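Side-chain contacts in glycerate dehydrogenase/glyoxylate reductase (PDB 2CUK), which probably reduces hydroxypyruvate and glyoxylate with a nicotinamide cofactor, as a member of the D-isomer specific 2-hydroxyacid dehydrogenase family: residues L107-A112 with L226-G231; A101-T106 with G156-K161; V150-I155 with K178-P183; V117-A122 with E135-L140; I278-R283 with E287-V292. One frame throughout, in Å; residues are numbered along the deposited sequence.

Contact 1 (L107-A112 with L226-G231); sequences LALLLA and LNTARG
Leu226, near the end of strand 224-227, drives its branched tip against the main chain of Leu110 on helix 99-114. This is the tight part of the contact: Leu226 CD1 lies 3.6 Å from Leu110 CB, and Leu226 CD2 3.9 Å from Leu110 CA, so both methyls close on Leu110, and CD2 also grazes Leu109. With CG anti to the carbonyl carbon and beside the backbone N (chi1 -59°), the fork of Leu226 is carried to the helix. Beside it Leu109 and Thr228 slide past each other in opposite directions, meeting where Leu109 CD1 comes 3.7 Å from Thr228 CG2; the threonine hydroxyl turns elsewhere, to Thr106 OG1. Cut back to an alanine, Leu226 would lose both methyls, and a gap is likely to open between Leu110 and the strand. The other end of the segment is looser. Asn227 points away from the helix and holds its own loop, taking the amide of Ala229 in an Asx turn (N to OD1 3.1 Å) and giving Arg230 O an almost straight bond from ND2 (178°). Beyond it the chain reaches solvent at Arg230. No hydrogen bond crosses between the segments; leucine and threonine methyls seat a helix against a strand of the parallel sheet, the layering of a Rossmann-type NAD-binding domain.

Contact 2 (A101-T106 with G156-K161); sequences ATADLT and GQAVAK
Ala103 and Ala158 face each other CB to CB at 3.6 Å, and this pair of small side chains lets helices 99-114 and 154-165 come close. The two segments approach to 8.6 Å between axes and cross at -48°. Next to the alanines, Val159 sends one methyl, CG2, into the surface of the other helix, where it rests 3.8 Å from Ala103 CA and 3.9 Å from Thr106 CG2. The side chains of Val159 and Thr106 stand at about a right angle, so the valine fork lies across the threonine methyl instead of running alongside it. Thr106 divides its two branches between two tasks. CG2, anti to the backbone N, faces Val159, while Thr106 OG1, beside that N (chi1 -60°), turns back along its own helix and gives a hydrogen bond of 2.7 Å to Thr102 O. The amide N of Thr106 reaches the same oxygen from the opposite face of the carbonyl plane, so two donors of one residue grip it. Thr106 OG1 is also hydrogen-bonded to Thr228 OG1. With a valine in its place, Thr102 O would probably lose its second donor and Thr228 OG1 its hydrogen-bond mate. On another side of helix 99-114, Asp104 forms a salt bridge with Arg162 of the partner helix, while Gln143 of the second subunit bonds its other oxygen. Helix 154-165 directly follows strand 146-150 and contains Gly156, in a pattern consistent with the GxGxxG strand-turn-helix of a Rossmann fold.

Contact 3 (V150-I155 with K178-P183); sequences VGMGRI and KPLPYP
The Tyr182 ring has Pro181 CG over one face, 4.1 Å above the plane and shifted toward the rim, while the methyl of Met152 comes to it obliquely. Met152 CE spans one bond of the ring, 3.6 Å from Tyr182 CD2 and 3.7 Å from Tyr182 CE2, and the two side chains cross at about a right angle. The same methyl also meets Leu180, whose CD1 lies 3.7 Å from Met152 CE. Bends in the methionine chain (chi2 -58°, chi3 -116°) bring CE to this point, where one methyl is shared by an aromatic and an aliphatic partner. On the solvent side Lys178 lays its chain past the methionine carbonyl, with Lys178 CD 3.7 Å from Met152 O, but that oxygen takes its hydrogen bond from Gln157. An inverse gamma turn centred on Pro179 links Lys178 to Leu180. Met152 sits in a glycine-rich turn, between Gly151 and Gly153, that resembles the first loop of a Rossmann fold. The loop 178-183 lies along helix 154-165, Leu180 on Gln157 near its start and Tyr182 on Ala160 and Leu164 further on, with Val170 and Tyr172 of strand 169-173 also meeting Tyr182.

Contact 4 (V117-A122 with E135-L140); sequences VVEGAA and ELLLGL
Leu137 packs on Gly120 and Glu119 where the loop between helix 117-125 and strand 146-150 folds back on the helix that precedes it, on the approach to the first strand of the Rossmann-type sheet of a D-2-hydroxyacid dehydrogenase and where the second subunit packs. The leucine itself is held in an unusual backbone shape, phi 51° and psi 46°, the left-handed helical region. From there its side chain leaves with CG anti to the carbonyl carbon (chi1 -66°), and the fork is aimed at the helix. Its two methyls part company. Leu137 CD1 lies 3.8 Å from Gly120 CA, directly on the helix backbone; a beta carbon on Gly120 would come within 3.6 Å of Leu137 CD1, close but not a clash. CD2 takes the other direction, toward Glu119. The glutamate leaves the helix with CG on the far side from the backbone N and runs extended beyond it, which brings its carboxylate up to the leucine methyl CD2; the two side chains cross obliquely. Its polar end is engaged elsewhere, in a salt bridge from OE2 to Arg116, and Leu137 also touches Arg116, whose other arm bonds to Leu138 O. The second subunit covers the loop as well: Pro276 of that subunit packs on Leu137, and Glu135 OE1 is hydrogen-bonded to Thr8 OG1 of that subunit. At the meeting of the two side chains, Leu137 CD2 lies 3.8 Å from Glu119 OE2 and 4.0 Å from Glu119 CD.

Contact 5 (I278-R283 with E287-V292); sequences IGSAGR and ERMAEV
Arg283 and Glu287 meet one helical turn apart, in a contact at the very start of helix 283-301, where the chain leaves the loop after strand 272-274. Gly282 occupies the N-cap position, and the first-turn bond runs from Glu287 N to Arg283 O at 3.0 Å. Above it the side chains cross at a slant: the aliphatic part of the arginine leans on the carboxylate, with Arg283 CG 3.8 Å from Glu287 OE2. Their charged ends stay apart, 4.9 Å between Arg283 NH1 and Glu287 OE2, with the guanidinium and carboxylate planes turned 76° from each other. A water closes the gap, lying in the guanidinium plane at its edge, where it accepts from Arg283 NH1 at 2.7 Å and donates to Glu287 OE2 at 2.6 Å. On the buried side the touch is looser, Ser280 OG standing 4.5 Å from Met289 SD. Ser280 spends its hydroxyl on Arg286, and Met289 packs against Tyr72 and Val97. The loop is itself shaped by a type I turn from Ile278 to Ala281, whose first amides are held by Asp253, and the second subunit also contacts it. Because the charges are joined through a water on the solvent side of the contact, their attraction is probably weaker than in a direct salt bridge.

In the fold
From the N terminus, helix 99-114 supplies the first segments of contact 2 and then contact 1. Contact 4 closes first, at 135-140, a short loop lying wholly within the spans of both. Next comes 150-155, opening contact 3, before contact 2 closes at 156-161; contact 3 closes at 178-183, so these two cross. Contact 1 closes last of the four, at 226-231, crossing contact 2 and enclosing contacts 3 and 4. Contact 5 follows in series, at the last helix. Contact 1 ties helix 99-114 to the six-stranded sheet, contact 2 to helix 154-165, and contact 3 the turn before that helix to the loop after strand 169-173. Contacts 1, 2, 4 and 5 touch the second subunit.

Contact 1 (L107-A112 with L226-G231)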
# COMPACT_ATOMS: atom_id res chain seq x y z
N LEU A 107 -2.87 -2.34 -6.14
CA LEU A 107 -1.97 -3.04 -5.23
C LEU A 107 -2.00 -2.42 -3.83
O LEU A 107 -1.97 -3.13 -2.84
CB LEU A 107 -0.54 -3.03 -5.77
CG LEU A 107 -0.12 -4.28 -6.54
CD1 LEU A 107 -0.08 -5.46 -5.59
CD2 LEU A 107 -1.09 -4.55 -7.69
N ALA A 108 -2.08 -1.09 -3.77
CA ALA A 108 -2.11 -0.40 -2.48
C ALA A 108 -3.33 -0.86 -1.67
O ALA A 108 -3.25 -1.03 -0.46
CB ALA A 108 -2.15 1.10 -2.70
N LEU A 109 -4.46 -1.04 -2.36
CA LEU A 109 -5.69 -1.48 -1.71
C LEU A 109 -5.60 -2.94 -1.27
O LEU A 109 -6.10 -3.30 -0.20
CB LEU A 109 -6.89 -1.29 -2.66
CG LEU A 109 -7.37 0.15 -2.87
CD1 LEU A 109 -8.47 0.19 -3.94
CD2 LEU A 109 -7.89 0.72 -1.56
N LEU A 110 -4.98 -3.77 -2.09
CA LEU A 110 -4.82 -5.18 -1.73
C LEU A 110 -4.03 -5.26 -0.42
O LEU A 110 -4.42 -5.95 0.52
CB LEU A 110 -4.09 -5.94 -2.84
CG LEU A 110 -3.57 -7.35 -2.49
CD1 LEU A 110 -4.69 -8.19 -1.89
CD2 LEU A 110 -3.01 -8.00 -3.73
N LEU A 111 -2.91 -4.54 -0.37
CA LEU A 111 -2.06 -4.53 0.82
C LEU A 111 -2.75 -3.84 1.99
O LEU A 111 -2.60 -4.27 3.13
CB LEU A 111 -0.74 -3.82 0.51
CG LEU A 111 0.21 -4.57 -0.43
CD1 LEU A 111 1.32 -3.65 -0.91
CD2 LEU A 111 0.78 -5.78 0.31
N ALA A 112 -3.52 -2.80 1.70
CA ALA A 112 -4.23 -2.08 2.75
C ALA A 112 -5.20 -3.02 3.48
O ALA A 112 -5.29 -2.99 4.70
CB ALA A 112 -5.00 -0.91 2.16
N LEU A 226 -11.39 -6.76 -4.81
CA LEU A 226 -10.82 -5.46 -5.16
C LEU A 226 -11.53 -4.91 -6.40
O LEU A 226 -11.79 -5.64 -7.36
CB LEU A 226 -9.33 -5.59 -5.46
CG LEU A 226 -8.40 -6.15 -4.37
CD1 LEU A 226 -6.99 -6.26 -4.92
CD2 LEU A 226 -8.43 -5.24 -3.14
N ASN A 227 -11.86 -3.62 -6.37
CA ASN A 227 -12.50 -3.00 -7.53
C ASN A 227 -12.04 -1.57 -7.73
O ASN A 227 -12.41 -0.67 -6.97
CB ASN A 227 -14.03 -3.03 -7.41
CG ASN A 227 -14.72 -2.48 -8.66
OD1 ASN A 227 -14.13 -2.46 -9.74
ND2 ASN A 227 -15.96 -2.05 -8.51
N THR A 228 -11.21 -1.36 -8.75
CA THR A 228 -10.72 -0.02 -9.07
C THR A 228 -11.19 0.35 -10.48
O THR A 228 -10.73 1.33 -11.06
CB THR A 228 -9.18 0.05 -9.01
OG1 THR A 228 -8.61 -0.91 -9.93
CG2 THR A 228 -8.68 -0.25 -7.60
N ALA A 229 -12.11 -0.45 -11.01
CA ALA A 229 -12.66 -0.24 -12.36
C ALA A 229 -13.92 0.62 -12.40
O ALA A 229 -13.85 1.84 -12.54
CB ALA A 229 -12.93 -1.59 -13.02
N ARG A 230 -15.09 -0.01 -12.29
CA ARG A 230 -16.36 0.72 -12.31
C ARG A 230 -17.23 0.27 -11.15
O ARG A 230 -17.43 -0.93 -10.94
CB ARG A 230 -17.10 0.49 -13.63
CG ARG A 230 -16.37 0.99 -14.88
CD ARG A 230 -16.17 2.50 -14.84
NE ARG A 230 -17.43 3.24 -14.84
CZ ARG A 230 -18.21 3.41 -15.91
NH1 ARG A 230 -17.85 2.89 -17.08
NH2 ARG A 230 -19.33 4.10 -15.81
N GLY A 231 -17.77 1.23 -10.40
CA GLY A 231 -18.60 0.90 -9.26
C GLY A 231 -19.75 -0.06 -9.52
O GLY A 231 -19.98 -0.98 -8.73

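Contact 2 (A101-T106 with G156-K161)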
# COMPACT_ATOMS: atom_id res chain seq x y z
N ALA A 101 -0.54 3.95 -12.78
CA ALA A 101 -1.07 4.61 -11.59
C ALA A 101 -2.25 3.83 -11.01
O ALA A 101 -2.35 3.64 -9.80
CB ALA A 101 -1.51 6.04 -11.95
N THR A 102 -3.14 3.38 -11.89
CA THR A 102 -4.31 2.62 -11.46
C THR A 102 -3.88 1.27 -10.90
O THR A 102 -4.46 0.78 -9.93
CB THR A 102 -5.27 2.39 -12.64
OG1 THR A 102 -5.57 3.65 -13.24
CG2 THR A 102 -6.57 1.73 -12.16
N ALA A 103 -2.86 0.68 -11.52
CA ALA A 103 -2.35 -0.61 -11.07
C ALA A 103 -1.72 -0.43 -9.70
O ALA A 103 -1.85 -1.30 -8.83
CB ALA A 103 -1.30 -1.13 -12.06
N ASP A 104 -1.05 0.70 -9.50
CA ASP A 104 -0.36 0.94 -8.25
C ASP A 104 -1.34 0.98 -7.08
O ASP A 104 -1.12 0.40 -6.02
CB ASP A 104 0.36 2.29 -8.35
CG ASP A 104 1.66 2.12 -9.11
OD1 ASP A 104 2.05 0.97 -9.34
OD2 ASP A 104 2.28 3.12 -9.46
N LEU A 105 -2.45 1.71 -7.30
CA LEU A 105 -3.43 1.85 -6.23
C LEU A 105 -4.21 0.56 -6.01
O LEU A 105 -4.69 0.27 -4.92
CB LEU A 105 -4.39 2.98 -6.60
CG LEU A 105 -5.42 3.24 -5.50
CD1 LEU A 105 -5.06 4.44 -4.62
CD2 LEU A 105 -6.82 3.52 -6.05
N THR A 106 -4.39 -0.21 -7.10
CA THR A 106 -4.99 -1.52 -6.93
C THR A 106 -4.18 -2.33 -5.93
O THR A 106 -4.71 -2.91 -4.99
CB THR A 106 -5.03 -2.24 -8.29
OG1 THR A 106 -5.82 -1.48 -9.20
CG2 THR A 106 -5.67 -3.63 -8.12
N GLY A 156 -5.01 -4.72 -15.93
CA GLY A 156 -4.98 -6.06 -15.36
C GLY A 156 -3.61 -6.70 -15.48
O GLY A 156 -3.14 -7.37 -14.57
N GLN A 157 -2.97 -6.50 -16.63
CA GLN A 157 -1.65 -7.06 -16.85
C GLN A 157 -0.60 -6.39 -15.97
O GLN A 157 0.33 -7.03 -15.51
CB GLN A 157 -1.27 -6.93 -18.33
CG GLN A 157 -2.11 -7.81 -19.25
CD GLN A 157 -1.78 -7.62 -20.71
OE1 GLN A 157 -0.62 -7.77 -21.13
NE2 GLN A 157 -2.79 -7.31 -21.51
N ALA A 158 -0.76 -5.08 -15.75
CA ALA A 158 0.17 -4.35 -14.91
C ALA A 158 -0.00 -4.82 -13.47
O ALA A 158 0.97 -4.93 -12.72
CB ALA A 158 -0.11 -2.85 -15.00
N VAL A 159 -1.24 -5.12 -13.08
CA VAL A 159 -1.49 -5.59 -11.72
C VAL A 159 -0.86 -6.97 -11.52
O VAL A 159 -0.20 -7.22 -10.51
CB VAL A 159 -3.01 -5.66 -11.42
CG1 VAL A 159 -3.26 -6.36 -10.09
CG2 VAL A 159 -3.60 -4.23 -11.38
N ALA A 160 -1.03 -7.84 -12.51
CA ALA A 160 -0.47 -9.19 -12.45
C ALA A 160 1.05 -9.16 -12.28
O ALA A 160 1.61 -9.95 -11.53
CB ALA A 160 -0.84 -9.96 -13.71
N LYS A 161 1.71 -8.25 -12.99
CA LYS A 161 3.16 -8.15 -12.90
C LYS A 161 3.59 -7.81 -11.47
O LYS A 161 4.53 -8.40 -10.93
CB LYS A 161 3.70 -7.08 -13.86
CG LYS A 161 3.76 -7.52 -15.33
CD LYS A 161 5.08 -8.23 -15.66
CE LYS A 161 5.21 -9.58 -14.97
NZ LYS A 161 6.57 -10.19 -15.14

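Contact 3 (V150-I155 with K178-P183)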
# COMPACT_ATOMS: atom_id res chain seq x y z
N VAL A 150 -10.37 -10.34 -13.23
CA VAL A 150 -11.53 -10.43 -14.11
C VAL A 150 -11.35 -9.29 -15.10
O VAL A 150 -11.66 -8.13 -14.81
CB VAL A 150 -12.86 -10.23 -13.35
CG1 VAL A 150 -14.03 -10.29 -14.32
CG2 VAL A 150 -13.00 -11.30 -12.29
N GLY A 151 -10.82 -9.63 -16.28
CA GLY A 151 -10.54 -8.64 -17.30
C GLY A 151 -9.03 -8.52 -17.32
O GLY A 151 -8.42 -8.28 -16.28
N MET A 152 -8.42 -8.70 -18.49
CA MET A 152 -6.96 -8.62 -18.58
C MET A 152 -6.41 -7.62 -19.58
O MET A 152 -5.56 -7.97 -20.40
CB MET A 152 -6.37 -10.00 -18.90
CG MET A 152 -6.01 -10.80 -17.67
SD MET A 152 -4.82 -9.95 -16.60
CE MET A 152 -3.43 -11.04 -16.69
N GLY A 153 -6.90 -6.39 -19.51
CA GLY A 153 -6.40 -5.36 -20.40
C GLY A 153 -5.05 -4.91 -19.88
O GLY A 153 -4.40 -5.66 -19.15
N ARG A 154 -4.62 -3.70 -20.23
CA ARG A 154 -3.33 -3.20 -19.77
C ARG A 154 -3.23 -3.08 -18.25
O ARG A 154 -2.22 -3.45 -17.66
CB ARG A 154 -3.02 -1.85 -20.42
CG ARG A 154 -2.76 -1.94 -21.92
CD ARG A 154 -2.44 -0.57 -22.52
NE ARG A 154 -2.28 -0.64 -23.97
CZ ARG A 154 -1.29 -1.26 -24.60
NH1 ARG A 154 -0.34 -1.88 -23.91
NH2 ARG A 154 -1.25 -1.27 -25.93
N ILE A 155 -4.27 -2.56 -17.61
CA ILE A 155 -4.25 -2.42 -16.16
C ILE A 155 -4.16 -3.79 -15.50
O ILE A 155 -3.33 -4.01 -14.62
CB ILE A 155 -5.50 -1.66 -15.66
CG1 ILE A 155 -5.47 -0.23 -16.21
CG2 ILE A 155 -5.52 -1.62 -14.12
CD1 ILE A 155 -6.67 0.61 -15.85
N LYS A 178 -5.65 -14.58 -23.79
CA LYS A 178 -4.52 -13.80 -24.29
C LYS A 178 -3.24 -14.59 -24.09
O LYS A 178 -3.13 -15.40 -23.17
CB LYS A 178 -4.43 -12.46 -23.55
CG LYS A 178 -5.63 -11.55 -23.80
CD LYS A 178 -5.37 -10.12 -23.36
CE LYS A 178 -6.37 -9.17 -23.99
NZ LYS A 178 -5.75 -7.87 -24.36
N PRO A 179 -2.24 -14.38 -24.97
CA PRO A 179 -0.96 -15.08 -24.89
C PRO A 179 -0.13 -14.66 -23.68
O PRO A 179 0.93 -14.04 -23.82
CB PRO A 179 -0.30 -14.71 -26.21
CG PRO A 179 -0.78 -13.31 -26.43
CD PRO A 179 -2.25 -13.42 -26.09
N LEU A 180 -0.61 -15.01 -22.49
CA LEU A 180 0.08 -14.68 -21.25
C LEU A 180 0.43 -15.96 -20.50
O LEU A 180 -0.22 -16.98 -20.67
CB LEU A 180 -0.82 -13.79 -20.39
CG LEU A 180 -1.20 -12.43 -20.98
CD1 LEU A 180 -2.28 -11.77 -20.14
CD2 LEU A 180 0.04 -11.54 -21.07
N PRO A 181 1.47 -15.91 -19.65
CA PRO A 181 1.87 -17.09 -18.89
C PRO A 181 1.02 -17.33 -17.65
O PRO A 181 1.55 -17.64 -16.57
CB PRO A 181 3.33 -16.78 -18.55
CG PRO A 181 3.28 -15.30 -18.33
CD PRO A 181 2.44 -14.82 -19.49
N TYR A 182 -0.29 -17.18 -17.79
CA TYR A 182 -1.21 -17.38 -16.67
C TYR A 182 -2.39 -18.24 -17.10
O TYR A 182 -2.85 -18.16 -18.24
CB TYR A 182 -1.78 -16.05 -16.16
CG TYR A 182 -0.79 -14.91 -16.06
CD1 TYR A 182 0.32 -14.98 -15.22
CD2 TYR A 182 -0.99 -13.73 -16.78
CE1 TYR A 182 1.21 -13.91 -15.10
CE2 TYR A 182 -0.12 -12.66 -16.67
CZ TYR A 182 0.98 -12.75 -15.83
OH TYR A 182 1.82 -11.67 -15.73
N PRO A 183 -2.90 -19.08 -16.18
CA PRO A 183 -4.04 -19.94 -16.50
C PRO A 183 -5.30 -19.12 -16.79
O PRO A 183 -5.65 -18.21 -16.03
CB PRO A 183 -4.19 -20.78 -15.23
CG PRO A 183 -2.78 -20.91 -14.76
CD PRO A 183 -2.25 -19.50 -14.93

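Contact 4 (V117-A122 with E135-L140)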
# COMPACT_ATOMS: atom_id res chain seq x y z
N VAL A 117 -3.63 -2.13 7.00
CA VAL A 117 -2.89 -0.89 7.15
C VAL A 117 -3.76 0.29 7.59
O VAL A 117 -3.40 1.02 8.52
CB VAL A 117 -2.16 -0.55 5.83
CG1 VAL A 117 -1.43 0.78 5.96
CG2 VAL A 117 -1.17 -1.66 5.50
N VAL A 118 -4.89 0.50 6.93
CA VAL A 118 -5.76 1.61 7.31
C VAL A 118 -6.24 1.40 8.74
O VAL A 118 -6.21 2.32 9.56
CB VAL A 118 -6.97 1.72 6.37
CG1 VAL A 118 -7.93 2.79 6.87
CG2 VAL A 118 -6.50 2.05 4.97
N GLU A 119 -6.65 0.17 9.04
CA GLU A 119 -7.11 -0.19 10.37
C GLU A 119 -6.00 0.05 11.40
O GLU A 119 -6.23 0.62 12.46
CB GLU A 119 -7.51 -1.67 10.40
CG GLU A 119 -8.24 -2.09 11.66
CD GLU A 119 -8.49 -3.60 11.72
OE1 GLU A 119 -8.54 -4.24 10.65
OE2 GLU A 119 -8.64 -4.13 12.84
N GLY A 120 -4.79 -0.39 11.06
CA GLY A 120 -3.66 -0.21 11.96
C GLY A 120 -3.33 1.25 12.22
O GLY A 120 -2.97 1.62 13.35
N ALA A 121 -3.44 2.08 11.18
CA ALA A 121 -3.16 3.50 11.31
C ALA A 121 -4.15 4.14 12.28
O ALA A 121 -3.78 5.01 13.08
CB ALA A 121 -3.24 4.19 9.96
N ALA A 122 -5.40 3.70 12.22
CA ALA A 122 -6.43 4.24 13.11
C ALA A 122 -6.15 3.79 14.54
O ALA A 122 -6.30 4.57 15.49
CB ALA A 122 -7.81 3.74 12.68
N GLU A 135 0.10 -11.37 18.45
CA GLU A 135 -1.20 -11.56 17.82
C GLU A 135 -1.92 -10.26 17.45
O GLU A 135 -3.11 -10.27 17.14
CB GLU A 135 -2.08 -12.41 18.74
CG GLU A 135 -1.45 -13.75 19.13
CD GLU A 135 -2.25 -14.51 20.18
OE1 GLU A 135 -2.45 -13.97 21.29
OE2 GLU A 135 -2.67 -15.65 19.90
N LEU A 136 -1.19 -9.15 17.45
CA LEU A 136 -1.77 -7.86 17.11
C LEU A 136 -1.88 -7.59 15.61
O LEU A 136 -0.88 -7.64 14.89
CB LEU A 136 -0.96 -6.72 17.75
CG LEU A 136 -1.37 -5.30 17.33
CD1 LEU A 136 -2.85 -5.08 17.64
CD2 LEU A 136 -0.50 -4.28 18.06
N LEU A 137 -3.10 -7.29 15.17
CA LEU A 137 -3.38 -6.96 13.78
C LEU A 137 -2.84 -7.95 12.74
O LEU A 137 -2.26 -7.55 11.73
CB LEU A 137 -2.85 -5.56 13.48
CG LEU A 137 -3.58 -4.45 14.24
CD1 LEU A 137 -2.78 -3.17 14.22
CD2 LEU A 137 -4.97 -4.25 13.61
N LEU A 138 -3.05 -9.24 12.99
CA LEU A 138 -2.59 -10.26 12.07
C LEU A 138 -3.35 -10.19 10.76
O LEU A 138 -4.58 -10.10 10.75
CB LEU A 138 -2.76 -11.66 12.70
CG LEU A 138 -1.92 -11.94 13.95
CD1 LEU A 138 -2.26 -13.32 14.49
CD2 LEU A 138 -0.44 -11.84 13.61
N GLY A 139 -2.62 -10.21 9.65
CA GLY A 139 -3.27 -10.14 8.35
C GLY A 139 -2.98 -11.38 7.53
O GLY A 139 -2.65 -12.44 8.08
N LEU A 140 -3.09 -11.26 6.22
CA LEU A 140 -2.84 -12.38 5.33
C LEU A 140 -1.50 -12.27 4.61
O LEU A 140 -1.23 -11.26 3.97
CB LEU A 140 -3.93 -12.47 4.25
CG LEU A 140 -5.39 -12.64 4.66
CD1 LEU A 140 -6.24 -12.72 3.40
CD2 LEU A 140 -5.56 -13.89 5.50

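Contact 5 (I278-R283 with E287-V292)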
# COMPACT_ATOMS: atom_id res chain seq x y z
N ILE A 278 -9.54 7.59 -6.67
CA ILE A 278 -8.26 8.25 -6.88
C ILE A 278 -7.27 7.35 -7.61
O ILE A 278 -6.06 7.60 -7.60
CB ILE A 278 -7.65 8.70 -5.54
CG1 ILE A 278 -7.60 7.52 -4.56
CG2 ILE A 278 -8.49 9.84 -4.96
CD1 ILE A 278 -7.01 7.85 -3.20
N GLY A 279 -7.79 6.31 -8.25
CA GLY A 279 -6.94 5.38 -8.97
C GLY A 279 -5.88 6.00 -9.87
O GLY A 279 -4.74 5.55 -9.89
N SER A 280 -6.25 7.04 -10.62
CA SER A 280 -5.30 7.69 -11.53
C SER A 280 -4.69 8.95 -10.93
O SER A 280 -4.02 9.71 -11.63
CB SER A 280 -5.99 8.07 -12.84
OG SER A 280 -6.97 9.07 -12.62
N ALA A 281 -4.88 9.14 -9.63
CA ALA A 281 -4.39 10.34 -8.96
C ALA A 281 -2.89 10.47 -8.70
O ALA A 281 -2.48 10.83 -7.59
CB ALA A 281 -5.17 10.56 -7.67
N GLY A 282 -2.08 10.18 -9.70
CA GLY A 282 -0.65 10.35 -9.57
C GLY A 282 -0.46 11.72 -10.19
O GLY A 282 -1.09 12.01 -11.21
N ARG A 283 0.36 12.58 -9.60
CA ARG A 283 0.53 13.92 -10.15
C ARG A 283 1.07 13.89 -11.58
O ARG A 283 0.54 14.57 -12.46
CB ARG A 283 1.45 14.77 -9.27
CG ARG A 283 1.56 16.23 -9.74
CD ARG A 283 2.37 17.07 -8.76
NE ARG A 283 1.71 17.15 -7.46
CZ ARG A 283 0.70 17.97 -7.19
NH1 ARG A 283 0.24 18.79 -8.12
NH2 ARG A 283 0.15 17.97 -5.98
N GLU A 287 -0.89 15.14 -15.00
CA GLU A 287 -0.29 16.18 -15.83
C GLU A 287 -0.13 15.62 -17.24
O GLU A 287 -0.34 16.32 -18.23
CB GLU A 287 1.07 16.62 -15.28
CG GLU A 287 1.01 17.14 -13.84
CD GLU A 287 2.35 17.68 -13.35
OE1 GLU A 287 3.40 17.14 -13.76
OE2 GLU A 287 2.35 18.63 -12.54
N ARG A 288 0.25 14.35 -17.31
CA ARG A 288 0.43 13.67 -18.59
C ARG A 288 -0.90 13.59 -19.33
O ARG A 288 -0.96 13.77 -20.54
CB ARG A 288 1.02 12.27 -18.35
CG ARG A 288 1.19 11.42 -19.60
CD ARG A 288 2.07 12.11 -20.64
NE ARG A 288 2.18 11.30 -21.85
CZ ARG A 288 2.58 11.76 -23.03
NH1 ARG A 288 2.91 13.04 -23.17
NH2 ARG A 288 2.65 10.95 -24.08
N MET A 289 -1.98 13.32 -18.59
CA MET A 289 -3.30 13.25 -19.18
C MET A 289 -3.65 14.59 -19.83
O MET A 289 -4.28 14.63 -20.88
CB MET A 289 -4.35 12.89 -18.12
CG MET A 289 -4.37 11.41 -17.76
SD MET A 289 -5.48 11.02 -16.38
CE MET A 289 -7.08 11.54 -17.05
N ALA A 290 -3.22 15.67 -19.19
CA ALA A 290 -3.48 17.02 -19.69
C ALA A 290 -2.71 17.24 -21.00
O ALA A 290 -3.26 17.80 -21.95
CB ALA A 290 -3.08 18.06 -18.65
N GLU A 291 -1.45 16.82 -21.03
CA GLU A 291 -0.63 16.97 -22.22
C GLU A 291 -1.23 16.23 -23.41
O GLU A 291 -1.26 16.75 -24.53
CB GLU A 291 0.78 16.42 -21.99
CG GLU A 291 1.50 16.95 -20.77
CD GLU A 291 2.89 16.35 -20.62
OE1 GLU A 291 3.04 15.12 -20.77
OE2 GLU A 291 3.84 17.12 -20.36
N VAL A 292 -1.71 15.02 -23.17
CA VAL A 292 -2.31 14.20 -24.22
C VAL A 292 -3.61 14.80 -24.74
O VAL A 292 -3.86 14.80 -25.94
CB VAL A 292 -2.54 12.75 -23.73
CG1 VAL A 292 -3.26 11.94 -24.80
CG2 VAL A 292 -1.20 12.10 -23.40
O HOH W 1 1.14 19.68 -10.50